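Local coordinates for type 3 secretion system translocon protein SctE (Shigella flexneri, PDB 3U0C) that inserts with its partner translocator into the host membrane to form the pore through which type III secretion effectors reach the cytosol of target cells, at residues Lys97-Leu101 with Gln191-Glu195; Leu108-Tyr112 with Ile181-Leu185; Gln115-Leu119 with Ile174-Thr178. One frame throughout, in Å; residues are numbered along the deposited sequence.

Contact 1: residues Lys97-Leu101 with Gln191-Glu195; sequences KINTL and QLEKE
Lys97 reaches across to both ends of Gln191-Glu195, and it does so with different parts of one chain. Its CG lies 3.5 Å from OE2 of Glu195, and CG and CD together rest against that carboxylate, the two side chains crossing at about a right angle. The chain leaves CB with CG anti to the backbone N (chi1 180°) and then bends at chi2 (63°), which turns the remaining methylenes along the interface toward Gln191. There NZ makes a weak hydrogen bond of 3.3 Å to OE1 of Gln191. The ammonium is thus not paired directly with the nearby carboxylate: NZ stands 5.3 Å from OE2 of Glu195, so any attraction between these opposite charges is probably long-range. The amide of Gln191 is held from its other end as well, NE2 bonding to Asp187 one turn earlier on the same helix.

One residue on, Ile98 extends its CD1 to CD1 of Leu192 at 3.4 Å, a close methyl-to-methyl approach whose shortness, at the surface, should not be over-read. Leu101 then enters between Gln191 and Leu192. Its CD2 packs 3.7 Å from CB of Gln191, while CD1 lies 4.0 Å from CA of Leu192, so the two methyls of one fork meet consecutive residues.

The paired segments are almost exactly antiparallel, at 171°, but their axes come no closer than 10.9 Å and only 267 Å² is buried between them. Lys97, Gln191 and Glu195 use their length to bridge the separation, and the Ile98 and Leu192 methyls meet across it. In the antiparallel coiled coil, the contact sets a mid-helix part of helix 71-141 against the C-terminal end of helix 150-197.

Contact 2: residues Leu108-Tyr112 with Ile181-Leu185; sequences LTRDY and IHSKL
The antiparallel coiled coil of helices 71-141 and 150-197 brings Leu108-Tyr112 against Ile181-Leu185 near the centre of the modelled chain. The local axes approach to 9.6 Å at an angle of 157°, and 404 Å² is buried between the segments. Ile181 projects toward the facing helix between Leu108 and Tyr112. Its CG2 approaches the backbone O of Leu108 at 3.4 Å and CB of Tyr112 at 3.8 Å. With CG1 anti to the carbonyl carbon (chi1 -65°) and the chain extended onward, the other branch carries CD1 to Asp111, lying 3.9 Å from its CB.

Leu108 fills the neighbouring level in two directions. Its CB meets CD2 of Leu185 at 3.8 Å, whereas CD1 packs 3.9 Å from CB of Lys184, and CD2 touches CD of that lysine. The Lys184 chain is set crosswise to Leu108, and its ammonium turns outward. The Leu185 methyl also borders the hydroxyl of Thr109, which itself hydrogen-bonds to the carbonyl of Thr105.

Tyr112 and His182 project in the same direction, flank to flank. CE1 of Tyr112 rests 3.9 Å from CB of His182; the rings meet obliquely, planes at 49° and centroids 5.8 Å apart. OH of Tyr112 lies near ND1 of His182 without a hydrogen bond.

No hydrogen bond joins the two segments. Their association thus rests on branched aliphatic side chains, the methylenes of Lys184 and carbon contacts of the tyrosine, which implies cohesion by dispersion and the hydrophobic effect, in a contact that remains partly open to solvent and with the lysine's charge directed away from the aliphatic contacts.

Contact 3: residues Gln115-Leu119 with Ile174-Thr178; sequences QINKL and IEQKT
In the antiparallel coiled coil of helices 71-141 and 150-197, the turns Gln115-Leu119 and Ile174-Thr178 have axes that pass 9.1 Å apart at 156°, with CA atoms of Gln115 and Thr178 5.8 Å apart at one end of the paired region and those of Leu119 and Ile174 facing each other at the other. Ile174 is directed into the interface, where its CG2 touches CB of Leu119 and both the side-chain OE1 and the backbone O of Gln115, each at 3.6 Å. Its CD1 branch extends alongside the backbone of Lys118.

The amide of Gln115 comes to this place because its chain folds at chi2 (-59°) after CG has left anti to the carbonyl carbon. OE1 then lies over the methylenes of Lys177 as well, and CB sits 3.8 Å from OG1 of Thr178. At the opposite end, Leu119 divides its methyls: CD1 reaches CB of Glu175 at 4.2 Å and CD2 approaches the hydroxyl of Thr178. Glu175 directs its carboxylate to a salt bridge with Arg171 of its own helix.

Thr178 packs with both branches. Its CG2 meets CD1 of Ile116 at 3.6 Å, the side chains lying across each other. OG1 instead gives a 3.2 Å hydrogen bond to O of Ile174, approaching from above the carbonyl plane (44° out of it), while Thr178 N supplies the regular helical bond to the same oxygen.

The buried hydroxyl of Thr178 is thereby engaged within its own helix, as is the carboxylate of Glu175, consistent with the absence of a bond across the interface. The fit here probably rests on packing, with no hydrogen bond between the segments.

In the fold
After the N-terminal helix 50-65, the chain enters helix 71-141 and passes in turn through 97-101, 108-112 and 115-119. It then reverses between residues 141 and 150, and helix 150-197 returns through 174-178, 181-185 and 191-195. Contact 3 closes the smallest loop, contact 2 encloses it, and contact 1 encloses both; none cross, as expected of a helical hairpin. Contacts 2 and 3 have centres 10 Å apart and join directly, Tyr112 CE1 lying 3.5 Å from Thr178 O. Contact 1 is separate, its nearest atoms about 6 Å from contact 2. All three tie the same two helices of the N-terminal coiled-coil region.

Contact 1: residues Lys97-Leu101 with Gln191-Glu195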
loop_
_atom_site.group_PDB
_atom_site.type_symbol
_atom_site.label_atom_id
_atom_site.label_comp_id
_atom_site.label_asym_id
_atom_site.label_seq_id
_atom_site.Cartn_x
_atom_site.Cartn_y
_atom_site.Cartn_z
ATOM N N LYS A 97 -0.496 15.702 -0.202
ATOM C CA LYS A 97 -1.163 14.439 -0.425
ATOM C C LYS A 97 -0.282 13.458 -1.205
ATOM O O LYS A 97 -0.201 12.265 -0.870
ATOM C CB LYS A 97 -2.467 14.688 -1.170
ATOM C CG LYS A 97 -3.259 13.440 -1.467
ATOM C CD LYS A 97 -3.680 12.768 -0.168
ATOM C CE LYS A 97 -3.869 11.263 -0.329
ATOM N NZ LYS A 97 -3.727 10.626 1.002
ATOM N N ILE A 98 0.345 13.959 -2.262
ATOM C CA ILE A 98 1.311 13.177 -3.016
ATOM C C ILE A 98 2.441 12.660 -2.119
ATOM O O ILE A 98 2.856 11.509 -2.247
ATOM C CB ILE A 98 1.930 13.987 -4.164
ATOM C CG1 ILE A 98 0.923 14.173 -5.291
ATOM C CG2 ILE A 98 3.212 13.355 -4.672
ATOM C CD1 ILE A 98 0.160 12.973 -5.634
ATOM N N ASN A 99 2.935 13.519 -1.229
ATOM C CA ASN A 99 4.008 13.145 -0.307
ATOM C C ASN A 99 3.563 12.037 0.639
ATOM O O ASN A 99 4.303 11.089 0.922
ATOM C CB ASN A 99 4.472 14.348 0.504
ATOM C CG ASN A 99 5.306 15.303 -0.312
ATOM O OD1 ASN A 99 5.786 14.955 -1.395
ATOM N ND2 ASN A 99 5.488 16.520 0.198
ATOM N N THR A 100 2.336 12.166 1.115
ATOM C CA THR A 100 1.740 11.176 1.973
ATOM C C THR A 100 1.560 9.860 1.216
ATOM O O THR A 100 2.036 8.805 1.671
ATOM C CB THR A 100 0.414 11.702 2.534
ATOM O OG1 THR A 100 0.695 12.826 3.369
ATOM C CG2 THR A 100 -0.283 10.636 3.373
ATOM N N LEU A 101 0.912 9.921 0.053
ATOM C CA LEU A 101 0.669 8.705 -0.722
ATOM C C LEU A 101 1.981 7.993 -1.019
ATOM O O LEU A 101 2.077 6.789 -0.866
ATOM C CB LEU A 101 -0.088 8.987 -2.017
ATOM C CG LEU A 101 -1.600 9.199 -1.858
ATOM C CD1 LEU A 101 -2.199 9.950 -3.049
ATOM C CD2 LEU A 101 -2.322 7.883 -1.620
ATOM N N GLN A 191 -6.616 6.268 -4.756
ATOM C CA GLN A 191 -6.542 7.564 -4.094
ATOM C C GLN A 191 -5.792 8.563 -4.965
ATOM O O GLN A 191 -6.158 9.742 -5.015
ATOM C CB GLN A 191 -5.842 7.475 -2.743
ATOM C CG GLN A 191 -6.601 6.746 -1.634
ATOM C CD GLN A 191 -6.043 7.093 -0.265
ATOM O OE1 GLN A 191 -5.768 8.254 0.016
ATOM N NE2 GLN A 191 -5.860 6.097 0.580
ATOM N N LEU A 192 -4.738 8.093 -5.629
ATOM C CA LEU A 192 -3.927 8.957 -6.476
ATOM C C LEU A 192 -4.731 9.488 -7.658
ATOM O O LEU A 192 -4.702 10.681 -7.941
ATOM C CB LEU A 192 -2.667 8.253 -6.976
ATOM C CG LEU A 192 -1.782 9.096 -7.906
ATOM C CD1 LEU A 192 -1.436 10.440 -7.276
ATOM C CD2 LEU A 192 -0.522 8.343 -8.283
ATOM N N GLU A 193 -5.435 8.591 -8.346
ATOM C CA GLU A 193 -6.336 8.984 -9.427
ATOM C C GLU A 193 -7.391 10.003 -8.954
ATOM O O GLU A 193 -7.687 10.958 -9.647
ATOM C CB GLU A 193 -7.028 7.758 -10.025
ATOM C CG GLU A 193 -7.782 8.026 -11.316
ATOM C CD GLU A 193 -8.106 6.750 -12.080
ATOM O OE1 GLU A 193 -8.249 5.682 -11.430
ATOM O OE2 GLU A 193 -8.201 6.803 -13.329
ATOM N N LYS A 194 -7.963 9.766 -7.778
ATOM C CA LYS A 194 -8.958 10.656 -7.203
ATOM C C LYS A 194 -8.404 12.077 -7.144
ATOM O O LYS A 194 -9.035 13.017 -7.605
ATOM C CB LYS A 194 -9.340 10.192 -5.799
ATOM C CG LYS A 194 -10.681 10.716 -5.273
ATOM C CD LYS A 194 -10.854 10.405 -3.774
ATOM C CE LYS A 194 -12.006 11.221 -3.156
ATOM N NZ LYS A 194 -12.201 11.050 -1.665
ATOM N N GLU A 195 -7.214 12.211 -6.575
ATOM C CA GLU A 195 -6.555 13.492 -6.423
ATOM C C GLU A 195 -6.256 14.166 -7.766
ATOM O O GLU A 195 -6.465 15.366 -7.929
ATOM C CB GLU A 195 -5.279 13.335 -5.597
ATOM C CG GLU A 195 -5.525 12.865 -4.153
ATOM C CD GLU A 195 -6.261 13.915 -3.316
ATOM O OE1 GLU A 195 -6.393 15.072 -3.780
ATOM O OE2 GLU A 195 -6.708 13.581 -2.196
#

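Contact 2: residues Leu108-Tyr112 with Ile181-Leu185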
loop_
_atom_site.group_PDB
_atom_site.type_symbol
_atom_site.label_atom_id
_atom_site.label_comp_id
_atom_site.label_asym_id
_atom_site.label_seq_id
_atom_site.Cartn_x
_atom_site.Cartn_y
_atom_site.Cartn_z
ATOM N N LEU A 108 4.077 0.324 2.542
ATOM C CA LEU A 108 3.345 -0.864 2.138
ATOM C C LEU A 108 4.160 -1.774 1.213
ATOM O O LEU A 108 3.957 -2.984 1.185
ATOM C CB LEU A 108 2.019 -0.485 1.477
ATOM C CG LEU A 108 0.931 0.105 2.381
ATOM C CD1 LEU A 108 -0.183 0.724 1.541
ATOM C CD2 LEU A 108 0.376 -0.931 3.351
ATOM N N THR A 109 5.066 -1.183 0.443
ATOM C CA THR A 109 5.917 -1.968 -0.425
ATOM C C THR A 109 6.860 -2.802 0.425
ATOM O O THR A 109 7.037 -3.991 0.187
ATOM C CB THR A 109 6.706 -1.086 -1.385
ATOM O OG1 THR A 109 5.814 -0.583 -2.384
ATOM C CG2 THR A 109 7.797 -1.885 -2.060
ATOM N N ARG A 110 7.455 -2.166 1.425
ATOM C CA ARG A 110 8.299 -2.870 2.376
ATOM C C ARG A 110 7.539 -3.981 3.098
ATOM O O ARG A 110 8.078 -5.076 3.303
ATOM C CB ARG A 110 8.906 -1.889 3.383
ATOM C CG ARG A 110 10.050 -1.057 2.829
ATOM C CD ARG A 110 10.779 -0.285 3.939
ATOM N NE ARG A 110 9.891 0.658 4.631
ATOM C CZ ARG A 110 9.698 1.922 4.256
ATOM N NH1 ARG A 110 10.338 2.412 3.203
ATOM N NH2 ARG A 110 8.872 2.700 4.936
ATOM N N ASP A 111 6.290 -3.705 3.467
ATOM C CA ASP A 111 5.464 -4.686 4.164
ATOM C C ASP A 111 5.181 -5.873 3.270
ATOM O O ASP A 111 5.239 -7.021 3.695
ATOM C CB ASP A 111 4.138 -4.078 4.604
ATOM C CG ASP A 111 4.297 -3.088 5.727
ATOM O OD1 ASP A 111 5.310 -3.161 6.458
ATOM O OD2 ASP A 111 3.403 -2.243 5.882
ATOM N N TYR A 112 4.862 -5.573 2.021
ATOM C CA TYR A 112 4.575 -6.595 1.029
ATOM C C TYR A 112 5.743 -7.560 0.848
ATOM O O TYR A 112 5.553 -8.757 0.812
ATOM C CB TYR A 112 4.274 -5.931 -0.298
ATOM C CG TYR A 112 3.707 -6.850 -1.342
ATOM C CD1 TYR A 112 2.495 -7.500 -1.142
ATOM C CD2 TYR A 112 4.364 -7.041 -2.550
ATOM C CE1 TYR A 112 1.961 -8.311 -2.114
ATOM C CE2 TYR A 112 3.836 -7.850 -3.526
ATOM C CZ TYR A 112 2.638 -8.483 -3.300
ATOM O OH TYR A 112 2.113 -9.288 -4.274
ATOM N N ILE A 181 -2.312 -6.470 1.796
ATOM C CA ILE A 181 -1.348 -5.414 1.526
ATOM C C ILE A 181 -1.405 -4.996 0.065
ATOM O O ILE A 181 -1.442 -3.809 -0.239
ATOM C CB ILE A 181 0.085 -5.864 1.870
ATOM C CG1 ILE A 181 0.231 -6.112 3.369
ATOM C CG2 ILE A 181 1.102 -4.841 1.432
ATOM C CD1 ILE A 181 1.512 -6.842 3.712
ATOM N N HIS A 182 -1.410 -5.982 -0.827
ATOM C CA HIS A 182 -1.537 -5.737 -2.255
ATOM C C HIS A 182 -2.801 -4.952 -2.544
ATOM O O HIS A 182 -2.813 -4.112 -3.433
ATOM C CB HIS A 182 -1.583 -7.049 -3.034
ATOM C CG HIS A 182 -1.627 -6.871 -4.519
ATOM N ND1 HIS A 182 -0.489 -6.946 -5.308
ATOM C CD2 HIS A 182 -2.650 -6.619 -5.365
ATOM C CE1 HIS A 182 -0.827 -6.756 -6.571
ATOM N NE2 HIS A 182 -2.128 -6.552 -6.634
ATOM N N SER A 183 -3.863 -5.232 -1.800
ATOM C CA SER A 183 -5.110 -4.518 -1.984
ATOM C C SER A 183 -4.969 -3.064 -1.515
ATOM O O SER A 183 -5.485 -2.143 -2.142
ATOM C CB SER A 183 -6.236 -5.212 -1.227
ATOM O OG SER A 183 -7.478 -4.585 -1.507
ATOM N N LYS A 184 -4.274 -2.876 -0.402
ATOM C CA LYS A 184 -4.002 -1.558 0.115
ATOM C C LYS A 184 -3.160 -0.742 -0.875
ATOM O O LYS A 184 -3.357 0.459 -1.001
ATOM C CB LYS A 184 -3.330 -1.620 1.488
ATOM C CG LYS A 184 -4.293 -1.916 2.641
ATOM C CD LYS A 184 -3.597 -1.919 3.994
ATOM C CE LYS A 184 -4.390 -2.730 5.028
ATOM N NZ LYS A 184 -3.909 -2.489 6.424
ATOM N N LEU A 185 -2.229 -1.393 -1.575
ATOM C CA LEU A 185 -1.433 -0.692 -2.580
ATOM C C LEU A 185 -2.333 -0.240 -3.713
ATOM O O LEU A 185 -2.219 0.892 -4.188
ATOM C CB LEU A 185 -0.277 -1.544 -3.114
ATOM C CG LEU A 185 0.948 -1.583 -2.192
ATOM C CD1 LEU A 185 1.803 -2.824 -2.428
ATOM C CD2 LEU A 185 1.767 -0.321 -2.314
#

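Contact 3: residues Gln115-Leu119 with Ile174-Thr178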
loop_
_atom_site.group_PDB
_atom_site.type_symbol
_atom_site.label_atom_id
_atom_site.label_comp_id
_atom_site.label_asym_id
_atom_site.label_seq_id
_atom_site.Cartn_x
_atom_site.Cartn_y
_atom_site.Cartn_z
ATOM N N GLN A 115 6.352 -9.701 3.920
ATOM C CA GLN A 115 5.351 -10.754 4.007
ATOM C C GLN A 115 5.559 -11.857 2.976
ATOM O O GLN A 115 5.348 -13.028 3.278
ATOM C CB GLN A 115 3.941 -10.201 3.872
ATOM C CG GLN A 115 3.477 -9.431 5.077
ATOM C CD GLN A 115 3.483 -10.274 6.325
ATOM O OE1 GLN A 115 3.013 -11.420 6.324
ATOM N NE2 GLN A 115 4.022 -9.720 7.405
ATOM N N ILE A 116 5.932 -11.465 1.757
ATOM C CA ILE A 116 6.291 -12.409 0.702
ATOM C C ILE A 116 7.442 -13.318 1.142
ATOM O O ILE A 116 7.392 -14.544 0.953
ATOM C CB ILE A 116 6.665 -11.681 -0.605
ATOM C CG1 ILE A 116 5.424 -11.043 -1.241
ATOM C CG2 ILE A 116 7.314 -12.650 -1.576
ATOM C CD1 ILE A 116 4.479 -12.018 -1.884
ATOM N N ASN A 117 8.472 -12.736 1.749
ATOM C CA ASN A 117 9.546 -13.564 2.300
ATOM C C ASN A 117 9.042 -14.494 3.396
ATOM O O ASN A 117 9.410 -15.670 3.433
ATOM C CB ASN A 117 10.706 -12.724 2.830
ATOM C CG ASN A 117 11.706 -13.556 3.624
ATOM O OD1 ASN A 117 12.388 -14.439 3.067
ATOM N ND2 ASN A 117 11.793 -13.295 4.934
ATOM N N LYS A 118 8.210 -13.965 4.288
ATOM C CA LYS A 118 7.619 -14.754 5.364
ATOM C C LYS A 118 6.825 -15.944 4.823
ATOM O O LYS A 118 6.833 -17.036 5.404
ATOM C CB LYS A 118 6.713 -13.885 6.247
ATOM C CG LYS A 118 7.466 -12.961 7.173
ATOM C CD LYS A 118 6.595 -12.482 8.307
ATOM C CE LYS A 118 7.332 -11.480 9.185
ATOM N NZ LYS A 118 8.296 -12.093 10.154
ATOM N N LEU A 119 6.140 -15.714 3.709
ATOM C CA LEU A 119 5.291 -16.716 3.096
ATOM C C LEU A 119 6.107 -17.825 2.438
ATOM O O LEU A 119 5.655 -18.952 2.338
ATOM C CB LEU A 119 4.386 -16.062 2.065
ATOM C CG LEU A 119 3.536 -16.964 1.171
ATOM C CD1 LEU A 119 2.605 -17.820 2.018
ATOM C CD2 LEU A 119 2.751 -16.101 0.181
ATOM N N ILE A 174 -0.658 -15.735 6.490
ATOM C CA ILE A 174 0.357 -14.910 5.845
ATOM C C ILE A 174 -0.063 -14.552 4.424
ATOM O O ILE A 174 -0.017 -13.387 4.028
ATOM C CB ILE A 174 1.721 -15.623 5.805
ATOM C CG1 ILE A 174 2.220 -15.899 7.224
ATOM C CG2 ILE A 174 2.733 -14.790 5.032
ATOM C CD1 ILE A 174 3.331 -16.924 7.292
ATOM N N GLU A 175 -0.473 -15.560 3.663
ATOM C CA GLU A 175 -0.922 -15.350 2.292
ATOM C C GLU A 175 -2.031 -14.306 2.244
ATOM O O GLU A 175 -2.078 -13.474 1.337
ATOM C CB GLU A 175 -1.408 -16.664 1.678
ATOM C CG GLU A 175 -1.880 -16.540 0.239
ATOM C CD GLU A 175 -1.968 -17.880 -0.463
ATOM O OE1 GLU A 175 -2.716 -18.756 0.017
ATOM O OE2 GLU A 175 -1.287 -18.057 -1.495
ATOM N N GLN A 176 -2.924 -14.354 3.228
ATOM C CA GLN A 176 -4.023 -13.401 3.313
ATOM C C GLN A 176 -3.492 -11.984 3.496
ATOM O O GLN A 176 -3.937 -11.052 2.825
ATOM C CB GLN A 176 -4.962 -13.766 4.464
ATOM C CG GLN A 176 -6.101 -14.692 4.068
ATOM C CD GLN A 176 -6.387 -14.657 2.579
ATOM O OE1 GLN A 176 -6.878 -13.658 2.053
ATOM N NE2 GLN A 176 -6.082 -15.752 1.892
ATOM N N LYS A 177 -2.540 -11.829 4.410
ATOM C CA LYS A 177 -1.929 -10.525 4.668
ATOM C C LYS A 177 -1.250 -9.981 3.420
ATOM O O LYS A 177 -1.420 -8.822 3.070
ATOM C CB LYS A 177 -0.918 -10.578 5.800
ATOM C CG LYS A 177 -1.535 -10.696 7.166
ATOM C CD LYS A 177 -0.468 -10.619 8.236
ATOM C CE LYS A 177 -1.019 -10.998 9.603
ATOM N NZ LYS A 177 -0.066 -10.623 10.697
ATOM N N THR A 178 -0.469 -10.826 2.757
ATOM C CA THR A 178 0.113 -10.479 1.472
ATOM C C THR A 178 -0.920 -9.841 0.535
ATOM O O THR A 178 -0.722 -8.727 0.032
ATOM C CB THR A 178 0.669 -11.728 0.759
ATOM O OG1 THR A 178 1.718 -12.307 1.546
ATOM C CG2 THR A 178 1.216 -11.329 -0.587
#